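Local coordinates for glutathione S-transferase 2 (Heligmosomoides polygyrus, PDB 1TW9), which probably catalyses the conjugation of glutathione to electrophilic halides, releasing an S-substituted glutathione and a halide anion, as a sigma-family glutathione transferase, at residues Ala18-Ala23 with Lys196-Arg201; Phe46-Val51 with Gln60-Gln65; Phe75-Ala80 with Asp151-Val156; Val124-Arg129 with Asn169-Tyr174. All blocks are in the same frame, centred on the assembly; numbering follows the deposited sequence.

Interaction 1. Residues Ala18-Ala23 with Lys196-Arg201; sequences ARQVFA and KWIETR. Unlike the reference sequence in segment 18-23: Val21 (reference Ile).
Trp197 lies between the two helices and touches Ala23, Gln20 and Arg19 in turn. Its CB rests on Ala23 CB at 3.9 Å, where the backbones come nearest each other. CG lies anti to the backbone N (chi1 167°), and from there the five-membered ring passes Gln20, with Trp197 CD1 3.8 Å from Gln20 CG; the glutamine amide is turned 65° out of the indole plane. NE1 donates to Glu16, which also receives Gln20 NE2 and a salt bridge from Arg201, so that Glu16 OE2 gathers three side chains while OE1 takes Arg19 NH1. The contact joins helix 16-24 of the thioredoxin-like N-terminal domain to helix 192-200, the last helix of the all-helical C-terminal domain; the axes of 18-23 and 196-200 run at 128° to each other. At the benzo end, Trp197 CZ2 reaches Arg19 CD at 3.6 Å. Arg19 carries its charge past the ring to Asp31, Glu16 and the carbonyl of Gly11. Replacing Trp197 by an alanine would probably open a gap beside the aliphatic part of Arg19 and leave Glu16 without one of its donors. Arg201 CB covers one indole face, 3.5 Å above the plane and displaced toward the rim.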
loop_
_atom_site.group_PDB
_atom_site.type_symbol
_atom_site.label_atom_id
_atom_site.label_comp_id
_atom_site.label_asym_id
_atom_site.label_seq_id
_atom_site.Cartn_x
_atom_site.Cartn_y
_atom_site.Cartn_z
ATOM N N ALA A 18 -2.076 11.999 6.095
ATOM C CA ALA A 18 -3.512 12.206 6.261
ATOM C C ALA A 18 -3.854 13.667 6.651
ATOM O O ALA A 18 -4.811 14.295 6.103
ATOM C CB ALA A 18 -4.067 11.189 7.167
ATOM N N ARG A 19 -3.148 14.201 7.662
ATOM C CA ARG A 19 -3.356 15.566 8.133
ATOM C C ARG A 19 -3.144 16.532 7.036
ATOM O O ARG A 19 -3.859 17.534 6.893
ATOM C CB ARG A 19 -2.433 15.876 9.318
ATOM C CG ARG A 19 -2.665 14.999 10.534
ATOM C CD ARG A 19 -1.903 15.617 11.710
ATOM N NE ARG A 19 -1.890 14.743 12.903
ATOM C CZ ARG A 19 -0.836 14.043 13.288
ATOM N NH1 ARG A 19 0.300 14.082 12.591
ATOM N NH2 ARG A 19 -0.912 13.356 14.406
ATOM N N GLN A 20 -2.143 16.261 6.190
ATOM C CA GLN A 20 -1.904 17.161 5.086
ATOM C C GLN A 20 -2.964 17.058 3.933
ATOM O O GLN A 20 -3.245 18.044 3.278
ATOM C CB GLN A 20 -0.512 17.048 4.597
ATOM C CG GLN A 20 0.487 17.485 5.629
ATOM C CD GLN A 20 1.875 17.558 5.158
ATOM O OE1 GLN A 20 2.110 17.481 3.937
ATOM N NE2 GLN A 20 2.809 17.698 6.078
ATOM N N VAL A 21 -3.548 15.877 3.730
ATOM C CA VAL A 21 -4.670 15.744 2.796
ATOM C C VAL A 21 -5.838 16.592 3.291
ATOM O O VAL A 21 -6.450 17.319 2.558
ATOM C CB VAL A 21 -5.048 14.288 2.584
ATOM C CG1 VAL A 21 -6.307 14.184 1.768
ATOM C CG2 VAL A 21 -3.861 13.578 1.812
ATOM N N PHE A 22 -6.126 16.449 4.565
ATOM C CA PHE A 22 -7.190 17.249 5.158
ATOM C C PHE A 22 -6.929 18.736 4.953
ATOM O O PHE A 22 -7.818 19.510 4.602
ATOM C CB PHE A 22 -7.298 16.973 6.673
ATOM C CG PHE A 22 -8.124 15.689 7.040
ATOM C CD1 PHE A 22 -9.381 15.454 6.477
ATOM C CD2 PHE A 22 -7.586 14.720 7.870
ATOM C CE1 PHE A 22 -10.090 14.331 6.827
ATOM C CE2 PHE A 22 -8.322 13.616 8.226
ATOM C CZ PHE A 22 -9.562 13.413 7.701
ATOM N N ALA A 23 -5.684 19.156 5.214
ATOM C CA ALA A 23 -5.301 20.562 5.094
ATOM C C ALA A 23 -5.527 20.990 3.667
ATOM O O ALA A 23 -6.116 22.060 3.423
ATOM C CB ALA A 23 -3.837 20.798 5.505
ATOM N N LYS A 196 0.460 26.731 5.432
ATOM C CA LYS A 196 -0.291 27.158 6.634
ATOM C C LYS A 196 -0.311 26.067 7.697
ATOM O O LYS A 196 -0.095 26.331 8.917
ATOM C CB LYS A 196 -1.712 27.468 6.268
ATOM C CG LYS A 196 -2.525 28.014 7.426
ATOM C CD LYS A 196 -3.996 27.917 7.089
ATOM C CE LYS A 196 -4.881 28.919 7.852
ATOM N NZ LYS A 196 -6.311 28.459 7.892
ATOM N N TRP A 197 -0.516 24.839 7.274
ATOM C CA TRP A 197 -0.545 23.713 8.214
ATOM C C TRP A 197 0.855 23.541 8.826
ATOM O O TRP A 197 0.974 23.344 10.025
ATOM C CB TRP A 197 -0.989 22.406 7.551
ATOM C CG TRP A 197 -0.730 21.209 8.395
ATOM C CD1 TRP A 197 0.154 20.247 8.148
ATOM C CD2 TRP A 197 -1.321 20.897 9.670
ATOM N NE1 TRP A 197 0.166 19.318 9.158
ATOM C CE2 TRP A 197 -0.756 19.698 10.109
ATOM C CE3 TRP A 197 -2.241 21.533 10.517
ATOM C CZ2 TRP A 197 -1.068 19.118 11.338
ATOM C CZ3 TRP A 197 -2.573 20.887 11.691
ATOM C CH2 TRP A 197 -1.957 19.747 12.109
ATOM N N ILE A 198 1.882 23.585 8.000
ATOM C CA ILE A 198 3.259 23.410 8.507
ATOM C C ILE A 198 3.623 24.477 9.520
ATOM O O ILE A 198 4.227 24.162 10.611
ATOM C CB ILE A 198 4.249 23.297 7.357
ATOM C CG1 ILE A 198 3.979 22.000 6.592
ATOM C CG2 ILE A 198 5.666 23.386 7.899
ATOM C CD1 ILE A 198 4.793 21.897 5.341
ATOM N N GLU A 199 3.165 25.719 9.280
ATOM C CA GLU A 199 3.414 26.819 10.176
ATOM C C GLU A 199 2.720 26.661 11.503
ATOM O O GLU A 199 3.216 27.233 12.480
ATOM C CB GLU A 199 2.926 28.139 9.578
ATOM C CG GLU A 199 3.709 28.571 8.386
ATOM C CD GLU A 199 3.100 29.793 7.722
ATOM O OE1 GLU A 199 1.931 30.198 8.048
ATOM O OE2 GLU A 199 3.797 30.321 6.865
ATOM N N THR A 200 1.597 25.937 11.528
ATOM C CA THR A 200 0.722 25.811 12.676
ATOM C C THR A 200 0.659 24.466 13.396
ATOM O O THR A 200 0.088 24.394 14.502
ATOM C CB THR A 200 -0.706 26.242 12.366
ATOM O OG1 THR A 200 -1.297 25.393 11.387
ATOM C CG2 THR A 200 -0.731 27.623 11.771
ATOM N N ARG A 201 1.275 23.443 12.843
ATOM C CA ARG A 201 1.163 22.122 13.454
ATOM C C ARG A 201 1.999 22.122 14.724
ATOM O O ARG A 201 2.915 22.904 14.848
ATOM C CB ARG A 201 1.613 21.024 12.510
ATOM C CG ARG A 201 3.003 21.144 12.105
ATOM C CD ARG A 201 3.344 20.097 11.083
ATOM N NE ARG A 201 4.715 20.280 10.679
ATOM C CZ ARG A 201 5.257 19.684 9.653
ATOM N NH1 ARG A 201 6.523 19.956 9.349
ATOM N NH2 ARG A 201 4.585 18.845 8.912
#

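Interaction 2. Residues Phe46-Val51 with Gln60-Gln65; sequences FPFGQV and QLAQSQ
Pro47 and Ala62 mark the closest approach of the two backbones, their CA atoms 6.2 Å apart. Residues 46-51 form a loop that opens with a type I turn from Phe46 to Gly49, closed by Gly49 N to Phe46 O at 3.1 Å; Gly49 itself takes positive phi. Facing it, residues 60-62 are extended, on strand 59-62, and Gln63, also at positive phi, is the N-cap of helix 64-75. The closest approaches are all between side chains. Pro47 lies over the strand, its CB 3.9 Å from Ala62 CB, while CG and CD meet the amide of Gln60. A chi2 of -179° carries Gln60 CD out beside the proline ring, 3.9 Å from Pro47 CD, and Gln60 OE1 lies 3.7 Å from that same atom. Its NE2 stands at the edge of the Phe46 ring and bonds to the carbonyl of Thr45. Phe48 turns a ring edge to the strand: its CD1 is 3.7 Å from Ala62 CB, and Gln63 CG comes to 4.1 Å from CE1 of the same ring. Pro47 CB lies over one face of Phe48, so the turn packs upon itself. Beyond, Phe48 touches Ala94 of the second subunit, a placement reminiscent of the aromatic 'lock' residue in several dimeric glutathione transferase classes. Strand, N-cap and helix start belong to the thioredoxin-like domain, where, as in relatives, the loop at 50-51 and the Gln63-Ser64 turn probably border the glutathione site.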
loop_
_atom_site.group_PDB
_atom_site.type_symbol
_atom_site.label_atom_id
_atom_site.label_comp_id
_atom_site.label_asym_id
_atom_site.label_seq_id
_atom_site.Cartn_x
_atom_site.Cartn_y
_atom_site.Cartn_z
ATOM N N PHE A 46 -8.564 -0.735 18.184
ATOM C CA PHE A 46 -8.135 -0.381 16.811
ATOM C C PHE A 46 -8.089 -1.656 15.970
ATOM O O PHE A 46 -7.725 -2.721 16.493
ATOM C CB PHE A 46 -6.789 0.326 16.821
ATOM C CG PHE A 46 -6.760 1.545 17.698
ATOM C CD1 PHE A 46 -5.791 1.688 18.672
ATOM C CD2 PHE A 46 -7.701 2.523 17.581
ATOM C CE1 PHE A 46 -5.746 2.828 19.438
ATOM C CE2 PHE A 46 -7.656 3.644 18.366
ATOM C CZ PHE A 46 -6.693 3.772 19.321
ATOM N N PRO A 47 -8.443 -1.519 14.680
ATOM C CA PRO A 47 -8.582 -2.678 13.802
ATOM C C PRO A 47 -7.418 -3.651 13.791
ATOM O O PRO A 47 -7.625 -4.871 13.822
ATOM C CB PRO A 47 -8.787 -2.050 12.450
ATOM C CG PRO A 47 -9.539 -0.775 12.751
ATOM C CD PRO A 47 -8.788 -0.283 13.978
ATOM N N PHE A 48 -6.197 -3.141 13.826
ATOM C CA PHE A 48 -5.035 -3.968 13.856
ATOM C C PHE A 48 -4.123 -3.624 15.042
ATOM O O PHE A 48 -2.911 -3.819 14.987
ATOM C CB PHE A 48 -4.272 -3.867 12.560
ATOM C CG PHE A 48 -5.155 -4.087 11.356
ATOM C CD1 PHE A 48 -5.541 -2.998 10.588
ATOM C CD2 PHE A 48 -5.607 -5.355 11.037
ATOM C CE1 PHE A 48 -6.393 -3.175 9.514
ATOM C CE2 PHE A 48 -6.436 -5.567 9.932
ATOM C CZ PHE A 48 -6.836 -4.475 9.193
ATOM N N GLY A 49 -4.726 -3.118 16.092
ATOM C CA GLY A 49 -3.979 -2.802 17.339
ATOM C C GLY A 49 -3.002 -1.632 17.231
ATOM O O GLY A 49 -2.059 -1.503 18.033
ATOM N N GLN A 50 -3.177 -0.792 16.215
ATOM C CA GLN A 50 -2.238 0.293 15.950
ATOM C C GLN A 50 -2.944 1.553 15.520
ATOM O O GLN A 50 -4.140 1.534 15.179
ATOM C CB GLN A 50 -1.293 -0.049 14.848
ATOM C CG GLN A 50 -0.521 -1.289 15.032
ATOM C CD GLN A 50 -0.039 -1.720 13.685
ATOM O OE1 GLN A 50 -0.828 -2.183 12.851
ATOM N NE2 GLN A 50 1.198 -1.497 13.426
ATOM N N VAL A 51 -2.156 2.612 15.480
ATOM C CA VAL A 51 -2.599 3.905 14.986
ATOM C C VAL A 51 -1.634 4.272 13.842
ATOM O O VAL A 51 -0.528 3.712 13.744
ATOM C CB VAL A 51 -2.654 4.729 16.298
ATOM C CG1 VAL A 51 -1.386 5.467 16.679
ATOM C CG2 VAL A 51 -4.024 5.146 16.789
ATOM N N GLN A 60 -14.379 2.939 11.563
ATOM C CA GLN A 60 -12.912 2.947 11.595
ATOM C C GLN A 60 -12.287 2.448 10.302
ATOM O O GLN A 60 -12.745 1.466 9.722
ATOM C CB GLN A 60 -12.363 2.072 12.711
ATOM C CG GLN A 60 -12.730 2.454 14.097
ATOM C CD GLN A 60 -12.099 1.528 15.071
ATOM O OE1 GLN A 60 -12.317 0.312 14.963
ATOM N NE2 GLN A 60 -11.322 2.070 16.038
ATOM N N LEU A 61 -11.188 3.090 9.951
ATOM C CA LEU A 61 -10.328 2.696 8.865
ATOM C C LEU A 61 -8.884 2.867 9.328
ATOM O O LEU A 61 -8.463 4.004 9.664
ATOM C CB LEU A 61 -10.548 3.587 7.660
ATOM C CG LEU A 61 -9.561 3.426 6.442
ATOM C CD1 LEU A 61 -9.648 2.013 5.831
ATOM C CD2 LEU A 61 -9.742 4.478 5.387
ATOM N N ALA A 62 -8.162 1.758 9.312
ATOM C CA ALA A 62 -6.784 1.752 9.799
ATOM C C ALA A 62 -5.818 1.738 8.601
ATOM O O ALA A 62 -6.224 1.615 7.458
ATOM C CB ALA A 62 -6.525 0.560 10.671
ATOM N N GLN A 63 -4.543 1.891 8.916
ATOM C CA GLN A 63 -3.408 1.739 8.009
ATOM C C GLN A 63 -3.174 3.062 7.240
ATOM O O GLN A 63 -3.977 3.519 6.448
ATOM C CB GLN A 63 -3.507 0.560 7.086
ATOM C CG GLN A 63 -3.585 -0.795 7.762
ATOM C CD GLN A 63 -2.275 -1.235 8.330
ATOM O OE1 GLN A 63 -2.227 -2.148 9.136
ATOM N NE2 GLN A 63 -1.206 -0.556 7.940
ATOM N N SER A 64 -2.003 3.647 7.508
ATOM C CA SER A 64 -1.597 4.943 6.982
ATOM C C SER A 64 -1.904 5.179 5.528
ATOM O O SER A 64 -2.544 6.116 5.162
ATOM C CB SER A 64 -0.050 5.089 7.173
ATOM O OG SER A 64 0.263 6.429 6.898
ATOM N N GLN A 65 -1.375 4.328 4.660
ATOM C CA GLN A 65 -1.558 4.581 3.243
ATOM C C GLN A 65 -3.018 4.333 2.831
ATOM O O GLN A 65 -3.505 4.989 1.929
ATOM C CB GLN A 65 -0.651 3.734 2.374
ATOM C CG GLN A 65 0.755 4.308 2.374
ATOM C CD GLN A 65 1.712 3.892 1.299
ATOM O OE1 GLN A 65 1.430 3.079 0.368
ATOM N NE2 GLN A 65 2.966 4.380 1.488
#

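Interaction 3. Residues Phe75-Ala80 with Asp151-Val156; sequences FGFAGA and DKISWV
Phe77 and Ile153 cross obliquely, with Phe77 CD2 4.0 Å from Ile153 CG2 and the carbonyl oxygen of Ile153 at the rim of the ring, near its plane. The carbonyl of Phe75 lies above one face of the same ring. Lys152 CE passes the Phe77 ring obliquely, on a fully extended chain with CG anti to the backbone N (chi1 180°). Its NZ donates to Gly76 O at 2.8 Å, somewhat tilted from the carbonyl plane, and to a water that bridges to Phe75 O; Gly76 O directly, and Phe75 O through the water, take up the ammonium where helix 64-75 ends. Gly76 has positive phi, and a side chain there would crowd both the preceding carbonyl and the lysine nitrogen. Phe77 O is the other focus. It lies in the Trp155 ring plane, 3.4 Å from CD1, and accepts Trp155 N at 2.9 Å with the donor in the carbonyl plane; Ser154 CA adds a CA-H...O contact. A second water links Gly79 N to Ile153 O. Ser154 is the N-cap of helix 155-170, its N bonded to Asp157 OD2, one half of the N-capping box familiar at this helix in glutathione transferases. Trp155 is wedged between helices 64-75 and 82-101, against Ala72 and Ala92, while Phe77 and Ile153 meet Leu24 of helix 16-24.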
loop_
_atom_site.group_PDB
_atom_site.type_symbol
_atom_site.label_atom_id
_atom_site.label_comp_id
_atom_site.label_asym_id
_atom_site.label_seq_id
_atom_site.Cartn_x
_atom_site.Cartn_y
_atom_site.Cartn_z
ATOM N N PHE A 75 -11.259 13.672 -1.887
ATOM C CA PHE A 75 -11.057 15.127 -2.078
ATOM C C PHE A 75 -10.442 15.525 -3.400
ATOM O O PHE A 75 -10.305 16.729 -3.702
ATOM C CB PHE A 75 -10.270 15.717 -0.873
ATOM C CG PHE A 75 -10.983 15.566 0.412
ATOM C CD1 PHE A 75 -10.423 14.894 1.460
ATOM C CD2 PHE A 75 -12.247 16.071 0.529
ATOM C CE1 PHE A 75 -11.130 14.786 2.655
ATOM C CE2 PHE A 75 -12.924 15.948 1.682
ATOM C CZ PHE A 75 -12.394 15.248 2.701
ATOM N N GLY A 76 -10.038 14.544 -4.204
ATOM C CA GLY A 76 -9.568 14.830 -5.559
ATOM C C GLY A 76 -8.048 14.900 -5.728
ATOM O O GLY A 76 -7.581 15.591 -6.626
ATOM N N PHE A 77 -7.299 14.221 -4.852
ATOM C CA PHE A 77 -5.863 14.339 -4.827
ATOM C C PHE A 77 -5.252 12.950 -5.098
ATOM O O PHE A 77 -4.181 12.610 -4.540
ATOM C CB PHE A 77 -5.341 14.899 -3.518
ATOM C CG PHE A 77 -5.998 16.266 -3.165
ATOM C CD1 PHE A 77 -6.738 16.443 -2.044
ATOM C CD2 PHE A 77 -5.823 17.298 -4.022
ATOM C CE1 PHE A 77 -7.337 17.741 -1.854
ATOM C CE2 PHE A 77 -6.376 18.522 -3.772
ATOM C CZ PHE A 77 -7.151 18.662 -2.730
ATOM N N ALA A 78 -5.965 12.146 -5.846
ATOM C CA ALA A 78 -5.434 10.770 -6.203
ATOM C C ALA A 78 -5.410 10.541 -7.713
ATOM O O ALA A 78 -5.562 9.419 -8.150
ATOM C CB ALA A 78 -6.200 9.752 -5.548
ATOM N N GLY A 79 -5.079 11.556 -8.474
ATOM C CA GLY A 79 -4.938 11.432 -9.886
ATOM C C GLY A 79 -6.242 11.594 -10.627
ATOM O O GLY A 79 -7.330 11.587 -10.024
ATOM N N ALA A 80 -6.125 11.783 -11.936
ATOM C CA ALA A 80 -7.267 12.055 -12.807
ATOM C C ALA A 80 -7.910 10.877 -13.464
ATOM O O ALA A 80 -9.035 10.955 -13.915
ATOM C CB ALA A 80 -6.893 13.108 -13.833
ATOM N N ASP A 151 -1.077 16.203 -13.722
ATOM C CA ASP A 151 -0.948 17.644 -13.748
ATOM C C ASP A 151 -1.437 18.343 -12.472
ATOM O O ASP A 151 -1.581 19.580 -12.500
ATOM C CB ASP A 151 -1.669 18.208 -14.977
ATOM C CG ASP A 151 -3.106 18.046 -14.929
ATOM O OD1 ASP A 151 -3.627 17.382 -13.991
ATOM O OD2 ASP A 151 -3.869 18.533 -15.825
ATOM N N LYS A 152 -1.686 17.598 -11.393
ATOM C CA LYS A 152 -2.209 18.159 -10.171
ATOM C C LYS A 152 -1.591 17.459 -8.998
ATOM O O LYS A 152 -1.083 16.333 -9.089
ATOM C CB LYS A 152 -3.705 17.937 -10.186
ATOM C CG LYS A 152 -4.473 18.425 -9.035
ATOM C CD LYS A 152 -5.925 17.981 -9.230
ATOM C CE LYS A 152 -6.853 18.512 -8.091
ATOM N NZ LYS A 152 -8.226 17.916 -8.027
ATOM N N ILE A 153 -1.567 18.141 -7.887
ATOM C CA ILE A 153 -0.969 17.631 -6.677
ATOM C C ILE A 153 -1.695 16.384 -6.258
ATOM O O ILE A 153 -2.960 16.279 -6.404
ATOM C CB ILE A 153 -1.048 18.723 -5.588
ATOM C CG1 ILE A 153 -0.254 18.354 -4.332
ATOM C CG2 ILE A 153 -2.462 19.035 -5.199
ATOM C CD1 ILE A 153 0.052 19.495 -3.342
ATOM N N SER A 154 -0.943 15.417 -5.718
ATOM C CA SER A 154 -1.571 14.191 -5.212
ATOM C C SER A 154 -1.004 13.899 -3.827
ATOM O O SER A 154 0.046 14.458 -3.431
ATOM C CB SER A 154 -1.329 13.000 -6.092
ATOM O OG SER A 154 0.048 12.663 -6.135
ATOM N N TRP A 155 -1.594 12.905 -3.191
ATOM C CA TRP A 155 -1.138 12.553 -1.790
ATOM C C TRP A 155 0.290 12.030 -1.774
ATOM O O TRP A 155 1.014 12.229 -0.747
ATOM C CB TRP A 155 -2.072 11.553 -1.152
ATOM C CG TRP A 155 -2.192 10.221 -1.817
ATOM C CD1 TRP A 155 -2.976 9.876 -2.905
ATOM C CD2 TRP A 155 -1.622 8.992 -1.340
ATOM N NE1 TRP A 155 -2.885 8.511 -3.138
ATOM C CE2 TRP A 155 -2.023 7.960 -2.224
ATOM C CE3 TRP A 155 -0.711 8.685 -0.338
ATOM C CZ2 TRP A 155 -1.603 6.632 -2.078
ATOM C CZ3 TRP A 155 -0.332 7.360 -0.188
ATOM C CH2 TRP A 155 -0.777 6.363 -1.038
ATOM N N VAL A 156 0.748 11.429 -2.849
ATOM C CA VAL A 156 2.178 10.941 -2.864
ATOM C C VAL A 156 3.126 12.143 -2.986
ATOM O O VAL A 156 4.222 12.124 -2.433
ATOM C CB VAL A 156 2.519 9.856 -3.906
ATOM C CG1 VAL A 156 2.572 10.442 -5.361
ATOM C CG2 VAL A 156 3.819 9.173 -3.518
HETATM O O HOH W 1 -9.741 18.525 -5.809
HETATM O O HOH W 2 -4.066 14.247 -8.004
#

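Interaction 4. Residues Val124-Arg129 with Asn169-Tyr174; sequences VLLPAR and NRVPEY
Arg129 folds back over Tyr174 to reach the backbone beside it. Its CG sits between the backbone N and carbonyl carbon (chi1 80°) and a second bend (chi2 75°) turns CD over one face of the tyrosine ring, with Arg129 CB 3.4 Å from Tyr174 CE1. The guanidinium then grips consecutive carbonyls in its own plane: NE donates to Tyr174 O at 2.6 Å, nearly straight at 167°, and NH2 to Glu173 O at 2.9 Å. Arg129 NH1 turns back to Leu126 O, and Leu126 CD2 lies 3.6 Å above the centre of the group. An alanine in place of Arg129 would probably leave the carbonyls of Glu173 and Tyr174 without these donors and the tyrosine face less firmly covered. Leu125 CD2 packs at the ring edge, 3.8 Å from Tyr174 CE1, while its CD1 meets Val171 CG2 tip to tip. Tyr174 OH bonds to Tyr98 OH on helix 82-101. Leu126 CD1 lies 3.8 Å from the carboxylate carbon CD of Glu173, which is salt-bridged to Lys121. The turn after helix 155-170 is thereby fastened against the kinked helix 119-142, with Val164 and Met167 of helix 155-170 lining the tyrosine.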
loop_
_atom_site.group_PDB
_atom_site.type_symbol
_atom_site.label_atom_id
_atom_site.label_comp_id
_atom_site.label_asym_id
_atom_site.label_seq_id
_atom_site.Cartn_x
_atom_site.Cartn_y
_atom_site.Cartn_z
ATOM N N VAL A 124 23.574 3.818 5.602
ATOM C CA VAL A 124 22.265 3.416 5.107
ATOM C C VAL A 124 21.506 4.572 4.442
ATOM O O VAL A 124 20.998 4.406 3.329
ATOM C CB VAL A 124 21.395 2.669 6.198
ATOM C CG1 VAL A 124 22.266 1.887 7.180
ATOM C CG2 VAL A 124 20.450 3.603 6.933
ATOM N N LEU A 125 21.455 5.734 5.089
ATOM C CA LEU A 125 20.592 6.821 4.612
ATOM C C LEU A 125 20.959 7.229 3.188
ATOM O O LEU A 125 20.125 7.213 2.276
ATOM C CB LEU A 125 20.723 8.045 5.523
ATOM C CG LEU A 125 19.564 9.018 5.631
ATOM C CD1 LEU A 125 20.072 10.454 5.613
ATOM C CD2 LEU A 125 18.494 8.790 4.622
ATOM N N LEU A 126 22.213 7.624 3.009
ATOM C CA LEU A 126 22.652 8.236 1.752
ATOM C C LEU A 126 22.607 7.258 0.561
ATOM O O LEU A 126 22.111 7.645 -0.494
ATOM C CB LEU A 126 23.993 8.975 1.924
ATOM C CG LEU A 126 23.865 10.176 2.906
ATOM C CD1 LEU A 126 25.202 10.830 3.146
ATOM C CD2 LEU A 126 22.818 11.264 2.503
ATOM N N PRO A 127 23.084 6.013 0.696
ATOM C CA PRO A 127 22.852 4.972 -0.340
ATOM C C PRO A 127 21.387 4.730 -0.689
ATOM O O PRO A 127 21.017 4.609 -1.882
ATOM C CB PRO A 127 23.388 3.696 0.321
ATOM C CG PRO A 127 24.367 4.165 1.304
ATOM C CD PRO A 127 23.955 5.526 1.780
ATOM N N ALA A 128 20.565 4.630 0.362
ATOM C CA ALA A 128 19.140 4.388 0.183
ATOM C C ALA A 128 18.573 5.527 -0.573
ATOM O O ALA A 128 17.767 5.304 -1.512
ATOM C CB ALA A 128 18.445 4.225 1.524
ATOM N N ARG A 129 18.952 6.750 -0.190
ATOM C CA ARG A 129 18.324 7.874 -0.833
ATOM C C ARG A 129 18.808 8.072 -2.263
ATOM O O ARG A 129 18.029 8.462 -3.117
ATOM C CB ARG A 129 18.376 9.121 0.055
ATOM C CG ARG A 129 19.622 9.850 0.060
ATOM C CD ARG A 129 19.891 10.679 -1.202
ATOM N NE ARG A 129 20.800 11.805 -0.928
ATOM C CZ ARG A 129 22.104 11.784 -1.015
ATOM N NH1 ARG A 129 22.785 10.674 -1.249
ATOM N NH2 ARG A 129 22.785 12.895 -0.777
ATOM N N ASN A 169 16.199 18.660 6.779
ATOM C CA ASN A 169 16.402 19.294 8.094
ATOM C C ASN A 169 17.442 18.551 8.934
ATOM O O ASN A 169 18.354 19.165 9.505
ATOM C CB ASN A 169 15.088 19.424 8.870
ATOM C CG ASN A 169 14.220 20.497 8.319
ATOM O OD1 ASN A 169 14.728 21.458 7.734
ATOM N ND2 ASN A 169 12.897 20.385 8.530
ATOM N N ARG A 170 17.361 17.235 8.966
ATOM C CA ARG A 170 18.281 16.439 9.786
ATOM C C ARG A 170 19.692 16.302 9.192
ATOM O O ARG A 170 20.704 16.322 9.900
ATOM C CB ARG A 170 17.695 15.044 9.950
ATOM C CG ARG A 170 16.362 15.005 10.613
ATOM C CD ARG A 170 15.842 13.611 10.739
ATOM N NE ARG A 170 14.516 13.533 11.313
ATOM C CZ ARG A 170 14.233 13.473 12.632
ATOM N NH1 ARG A 170 15.172 13.499 13.561
ATOM N NH2 ARG A 170 12.963 13.379 13.011
ATOM N N VAL A 171 19.736 16.160 7.879
ATOM C CA VAL A 171 20.930 15.888 7.127
ATOM C C VAL A 171 20.924 16.780 5.896
ATOM O O VAL A 171 20.383 16.365 4.840
ATOM C CB VAL A 171 20.948 14.424 6.719
ATOM C CG1 VAL A 171 22.156 14.098 5.840
ATOM C CG2 VAL A 171 20.927 13.512 7.997
ATOM N N PRO A 172 21.481 18.000 6.009
ATOM C CA PRO A 172 21.488 18.956 4.884
ATOM C C PRO A 172 21.932 18.371 3.550
ATOM O O PRO A 172 21.366 18.758 2.512
ATOM C CB PRO A 172 22.464 20.026 5.347
ATOM C CG PRO A 172 22.300 20.050 6.797
ATOM C CD PRO A 172 22.070 18.608 7.216
ATOM N N GLU A 173 22.895 17.441 3.548
ATOM C CA GLU A 173 23.415 16.868 2.307
ATOM C C GLU A 173 22.416 15.920 1.614
ATOM O O GLU A 173 22.643 15.454 0.523
ATOM C CB GLU A 173 24.857 16.290 2.456
ATOM C CG GLU A 173 25.067 14.827 2.838
ATOM C CD GLU A 173 26.562 14.405 2.821
ATOM O OE1 GLU A 173 27.227 14.505 3.894
ATOM O OE2 GLU A 173 27.112 13.963 1.753
ATOM N N TYR A 174 21.293 15.625 2.256
ATOM C CA TYR A 174 20.309 14.684 1.691
ATOM C C TYR A 174 19.900 15.031 0.269
ATOM O O TYR A 174 19.708 14.165 -0.557
ATOM C CB TYR A 174 19.109 14.609 2.614
ATOM C CG TYR A 174 18.019 13.622 2.202
ATOM C CD1 TYR A 174 18.053 12.314 2.606
ATOM C CD2 TYR A 174 16.958 14.027 1.447
ATOM C CE1 TYR A 174 17.066 11.421 2.206
ATOM C CE2 TYR A 174 15.967 13.170 1.070
ATOM C CZ TYR A 174 16.051 11.848 1.424
ATOM O OH TYR A 174 15.107 10.925 1.041
#

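How the interactions relate
Interaction 1 joins the thioredoxin-like domain to the helical one, and interaction 3 ties the loop after helix 64-75 to the start of helix 155-170; their centres are 16 Å apart, and they meet where Val21 CG2 packs on Trp155 CB at 4.0 Å. Trp155 also touches interaction 2, whose Gln65 CG comes to 4.1 Å from its CZ3, so its one side chain meets both. Interaction 4 stands apart: its centre is about 24 Å from that of interaction 1 and 29 Å from that of interaction 2, at the other end of helix 155-170 from interaction 3. Of the four, interaction 2 includes the segments expected to border glutathione and alone touches the second subunit.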